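Local structure of PlaB phospholipase (Legionella pneumophila, 6ZTI) at the interface of chains A and B. The protein hydrolyses phospholipids as a virulence-linked alpha/beta hydrolase of Legionella pneumophila whose activity is controlled by NAD(H)-mediated tetramerization. Residues are numbered along the deposited sequence; one frame, centred on the assembly and turned at random. Chains: chain A/B, PlaB phospholipase.

Contact 1: the interface of chains A and B. Residues chain A 468, 470; chain B 19, 21, 58, 60, 72, 75-76.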
loop_
_atom_site.group_PDB
_atom_site.type_symbol
_atom_site.label_atom_id
_atom_site.label_comp_id
_atom_site.label_asym_id
_atom_site.label_seq_id
_atom_site.Cartn_x
_atom_site.Cartn_y
_atom_site.Cartn_z
ATOM N N PHE A 468 31.290 -10.732 6.809
ATOM C CA PHE A 468 32.045 -11.667 5.973
ATOM C C PHE A 468 33.379 -11.943 6.647
ATOM O O PHE A 468 34.139 -11.006 6.918
ATOM C CB PHE A 468 32.256 -11.112 4.555
ATOM C CG PHE A 468 32.444 -12.178 3.505
ATOM C CD1 PHE A 468 33.374 -13.184 3.677
ATOM C CD2 PHE A 468 31.675 -12.179 2.354
ATOM C CE1 PHE A 468 33.553 -14.183 2.708
ATOM C CE2 PHE A 468 31.826 -13.171 1.385
ATOM C CZ PHE A 468 32.771 -14.181 1.565
ATOM N N ILE A 470 36.685 -15.098 6.586
ATOM C CA ILE A 470 37.250 -16.297 5.978
ATOM C C ILE A 470 38.173 -16.949 6.997
ATOM O O ILE A 470 38.790 -16.274 7.827
ATOM C CB ILE A 470 38.004 -16.019 4.656
ATOM C CG1 ILE A 470 39.299 -15.239 4.898
ATOM C CG2 ILE A 470 37.111 -15.251 3.672
ATOM C CD1 ILE A 470 40.161 -15.138 3.669
ATOM N N ILE B 19 39.417 -19.825 -1.962
ATOM C CA ILE B 19 38.439 -19.305 -1.016
ATOM C C ILE B 19 37.063 -19.777 -1.468
ATOM O O ILE B 19 36.641 -19.482 -2.594
ATOM C CB ILE B 19 38.473 -17.770 -0.925
ATOM C CG1 ILE B 19 39.867 -17.277 -0.526
ATOM C CG2 ILE B 19 37.445 -17.284 0.079
ATOM C CD1 ILE B 19 40.014 -15.766 -0.604
ATOM N N VAL B 21 32.929 -19.663 -1.158
ATOM C CA VAL B 21 31.930 -18.633 -0.874
ATOM C C VAL B 21 30.539 -19.203 -1.130
ATOM O O VAL B 21 30.239 -19.635 -2.248
ATOM C CB VAL B 21 32.148 -17.368 -1.724
ATOM C CG1 VAL B 21 31.145 -16.286 -1.354
ATOM C CG2 VAL B 21 33.544 -16.857 -1.557
ATOM N N GLY B 58 34.851 -19.251 3.271
ATOM C CA GLY B 58 34.155 -18.003 3.501
ATOM C C GLY B 58 32.865 -18.239 4.264
ATOM O O GLY B 58 32.226 -19.282 4.138
ATOM N N TYR B 60 29.542 -15.582 5.322
ATOM C CA TYR B 60 28.921 -14.269 5.354
ATOM C C TYR B 60 27.480 -14.419 5.816
ATOM O O TYR B 60 26.935 -15.524 5.889
ATOM C CB TYR B 60 29.000 -13.562 3.986
ATOM C CG TYR B 60 28.213 -14.197 2.851
ATOM C CD1 TYR B 60 26.872 -13.896 2.655
ATOM C CD2 TYR B 60 28.820 -15.070 1.952
ATOM C CE1 TYR B 60 26.152 -14.463 1.623
ATOM C CE2 TYR B 60 28.098 -15.638 0.904
ATOM C CZ TYR B 60 26.770 -15.333 0.749
ATOM O OH TYR B 60 26.055 -15.900 -0.282
ATOM N N ILE B 72 28.041 -6.780 1.690
ATOM C CA ILE B 72 28.753 -8.048 1.761
ATOM C C ILE B 72 30.008 -8.005 0.901
ATOM O O ILE B 72 31.042 -8.563 1.270
ATOM C CB ILE B 72 27.828 -9.204 1.344
ATOM C CG1 ILE B 72 26.674 -9.351 2.342
ATOM C CG2 ILE B 72 28.600 -10.509 1.247
ATOM C CD1 ILE B 72 25.507 -10.161 1.803
ATOM N N ALA B 75 32.526 -6.152 2.739
ATOM C CA ALA B 75 33.039 -6.932 3.856
ATOM C C ALA B 75 33.934 -8.077 3.388
ATOM O O ALA B 75 34.857 -8.465 4.108
ATOM C CB ALA B 75 31.877 -7.451 4.702
ATOM N N PHE B 76 33.694 -8.617 2.189
ATOM C CA PHE B 76 34.632 -9.572 1.598
ATOM C C PHE B 76 36.017 -8.950 1.460
ATOM O O PHE B 76 37.025 -9.543 1.872
ATOM C CB PHE B 76 34.100 -10.058 0.246
ATOM C CG PHE B 76 34.995 -11.051 -0.436
ATOM C CD1 PHE B 76 35.152 -12.321 0.072
ATOM C CD2 PHE B 76 35.684 -10.709 -1.571
ATOM C CE1 PHE B 76 35.975 -13.236 -0.543
ATOM C CE2 PHE B 76 36.512 -11.620 -2.188
ATOM C CZ PHE B 76 36.661 -12.882 -1.666
HETATM O O HOH W 1 34.653 -8.266 6.974
#

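Contact 2: the interface of chains A and B. Residues chain A 21, 60, 72, 75-76; chain B 467-468.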
loop_
_atom_site.group_PDB
_atom_site.type_symbol
_atom_site.label_atom_id
_atom_site.label_comp_id
_atom_site.label_asym_id
_atom_site.label_seq_id
_atom_site.Cartn_x
_atom_site.Cartn_y
_atom_site.Cartn_z
ATOM N N VAL A 21 2.605 34.213 -17.146
ATOM C CA VAL A 21 2.585 32.778 -16.869
ATOM C C VAL A 21 1.875 32.566 -15.539
ATOM O O VAL A 21 2.248 33.176 -14.530
ATOM C CB VAL A 21 4.007 32.178 -16.840
ATOM C CG1 VAL A 21 3.955 30.662 -16.669
ATOM C CG2 VAL A 21 4.764 32.543 -18.104
ATOM N N TYR A 60 -1.097 27.284 -19.771
ATOM C CA TYR A 60 -0.627 25.907 -19.775
ATOM C C TYR A 60 -1.587 25.031 -18.990
ATOM O O TYR A 60 -2.400 25.504 -18.199
ATOM C CB TYR A 60 0.799 25.775 -19.212
ATOM C CG TYR A 60 0.937 26.154 -17.759
ATOM C CD1 TYR A 60 0.750 25.213 -16.761
ATOM C CD2 TYR A 60 1.276 27.440 -17.388
ATOM C CE1 TYR A 60 0.878 25.549 -15.426
ATOM C CE2 TYR A 60 1.418 27.789 -16.056
ATOM C CZ TYR A 60 1.215 26.833 -15.081
ATOM O OH TYR A 60 1.338 27.168 -13.757
ATOM N N ILE A 72 5.909 20.728 -19.104
ATOM C CA ILE A 72 5.434 22.092 -19.281
ATOM C C ILE A 72 6.570 23.017 -19.694
ATOM O O ILE A 72 6.381 23.909 -20.531
ATOM C CB ILE A 72 4.750 22.601 -18.003
ATOM C CG1 ILE A 72 3.530 21.738 -17.676
ATOM C CG2 ILE A 72 4.333 24.056 -18.194
ATOM C CD1 ILE A 72 3.011 21.920 -16.264
ATOM N N ALA A 75 7.293 22.506 -23.228
ATOM C CA ALA A 75 6.241 23.075 -24.063
ATOM C C ALA A 75 6.325 24.596 -24.097
ATOM O O ALA A 75 6.009 25.207 -25.123
ATOM C CB ALA A 75 4.862 22.624 -23.575
ATOM N N PHE A 76 6.760 25.220 -22.997
ATOM C CA PHE A 76 6.988 26.663 -23.010
ATOM C C PHE A 76 7.994 27.038 -24.085
ATOM O O PHE A 76 7.785 27.997 -24.844
ATOM C CB PHE A 76 7.471 27.142 -21.640
ATOM C CG PHE A 76 7.748 28.619 -21.587
ATOM C CD1 PHE A 76 6.717 29.527 -21.699
ATOM C CD2 PHE A 76 9.032 29.092 -21.435
ATOM C CE1 PHE A 76 6.960 30.898 -21.654
ATOM C CE2 PHE A 76 9.280 30.454 -21.391
ATOM C CZ PHE A 76 8.239 31.356 -21.501
ATOM N N VAL B 467 -0.116 21.798 -24.190
ATOM C CA VAL B 467 0.363 21.897 -22.813
ATOM C C VAL B 467 0.803 23.317 -22.478
ATOM O O VAL B 467 0.704 23.744 -21.320
ATOM C CB VAL B 467 1.485 20.863 -22.580
ATOM C CG1 VAL B 467 2.179 21.088 -21.248
ATOM C CG2 VAL B 467 0.902 19.446 -22.642
ATOM N N PHE B 468 1.279 24.074 -23.465
ATOM C CA PHE B 468 1.633 25.473 -23.241
ATOM C C PHE B 468 1.501 26.239 -24.547
ATOM O O PHE B 468 2.142 25.891 -25.544
ATOM C CB PHE B 468 3.060 25.609 -22.685
ATOM C CG PHE B 468 3.277 26.848 -21.861
ATOM C CD1 PHE B 468 2.917 28.098 -22.342
ATOM C CD2 PHE B 468 3.851 26.761 -20.604
ATOM C CE1 PHE B 468 3.122 29.250 -21.581
ATOM C CE2 PHE B 468 4.057 27.895 -19.827
ATOM C CZ PHE B 468 3.691 29.150 -20.317
HETATM O O HOH W 2 4.002 24.188 -26.755
#

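Contact 1: the interface of chains A and B
A:Phe468 inserts its ring between B:Phe76 on one face and B:Tyr60 on the other, a worked example of how an aromatic side chain on a C-terminal strand can help join two subunits. The two phenylalanine side chains run side by side and point the same way, yet their rings are turned 64° apart in an edge-to-face pair. B:Phe76 presents its rim, with CD1 standing over the A:Phe468 ring near CZ at 3.4 Å. Against the opposite face comes the methylene of B:Tyr60, whose CB lies 3.9 Å from the centroid of the A:Phe468 ring in a CH-pi contact; the tyrosine ring then slants away beneath CE2. The ring's edge is met in plane by the CG2 methyl of B:Ile72, 3.7 Å from A:Phe468 CD2, while CG1 of B:Val21 sits across the far end at CZ. At the root of the side chain, the B:Ala75 methyl packs against A:Phe468 CB.

Backbone pairing helps set this arrangement. Strand 468-471 of chain A pairs antiparallel with strand 55-60 of chain B, through bridges of A:Phe468 with B:Tyr60 and of A:Ile470 with B:Gly58, and so appears to extend the partner's sheet. With CG of A:Phe468 anti to its own nitrogen (chi1 -154°), the ring reaches from that strand towards helix 69-89 and fills the groove between helix and sheet. Two residues on, A:Ile470 turns its CG2 methyl towards the CA of B:Gly58 and towards CG2 of B:Ile19, the latter at 4.1 Å. Beside this apolar core a water links the backbones, lying 2.8 Å from the carbonyl O of A:Phe468 and 2.9 Å from the carbonyl O of B:Ala75.

Contact 2: the interface of chains A and B
With chi1 at -153°, B:Phe468 swings CG opposite its main-chain nitrogen and sends the ring towards helix 69-89 of chain A, while A:Phe76, at 179°, extends alongside it in the same direction. The rings end up 60° apart, edge to face, with centroids separated by 5.0 Å. A:Phe76 CD1 rises over one face of B:Phe468, displaced towards the rim; A:Tyr60 CB covers the other, 4.0 Å from the ring centroid. The CG2 methyl of A:Ile72 reaches B:Phe468 CD2 at 3.7 Å, its side chain crossing the phenylalanine at about a right angle, and A:Val21 CG1 approaches CZ, at the end of the ring remote from CB.

B:Val467 widens the apolar seam. Its CG1 methyl lies 3.9 Å from A:Ala75 CB and packs equally near CG1 of A:Ile72, so the two helix residues each touch both members of the Val-Phe pair. The A:Ala75 methyl also meets B:Phe468 CB at 3.6 Å. At the margin a water lies 2.8 Å from both the B:Phe468 carbonyl O and the A:Ala75 carbonyl O, joining the subunits through main-chain groups.

B:Val467 closes the short 3-10 helix 465-467, and B:Phe468 begins strand 468-471, bridged antiparallel to A:Tyr60. The phenylalanine thus enters the groove between helix 69-89 and strands 16-21 and 55-60 of the partner's alpha/beta hydrolase domain.

Contact 1 and contact 2, their C-alpha centres about 55 Å apart, are twins with the chains exchanged, sharing Phe468, Val21, Tyr60, Ile72, Ala75 and Phe76, though contact 1 reaches on to Ile470, Ile19 and Gly58 and contact 2 takes in Val467. Each chain contributes its C-terminal strand 468-471 to one contact and the groove to the other. This reciprocal exchange around a two-fold axis would help fix the relative orientation of the subunits. The deposited assembly holds four copies, and the contacts probably contribute to the tetramer whose NAD(H)-mediated formation controls PlaB activity.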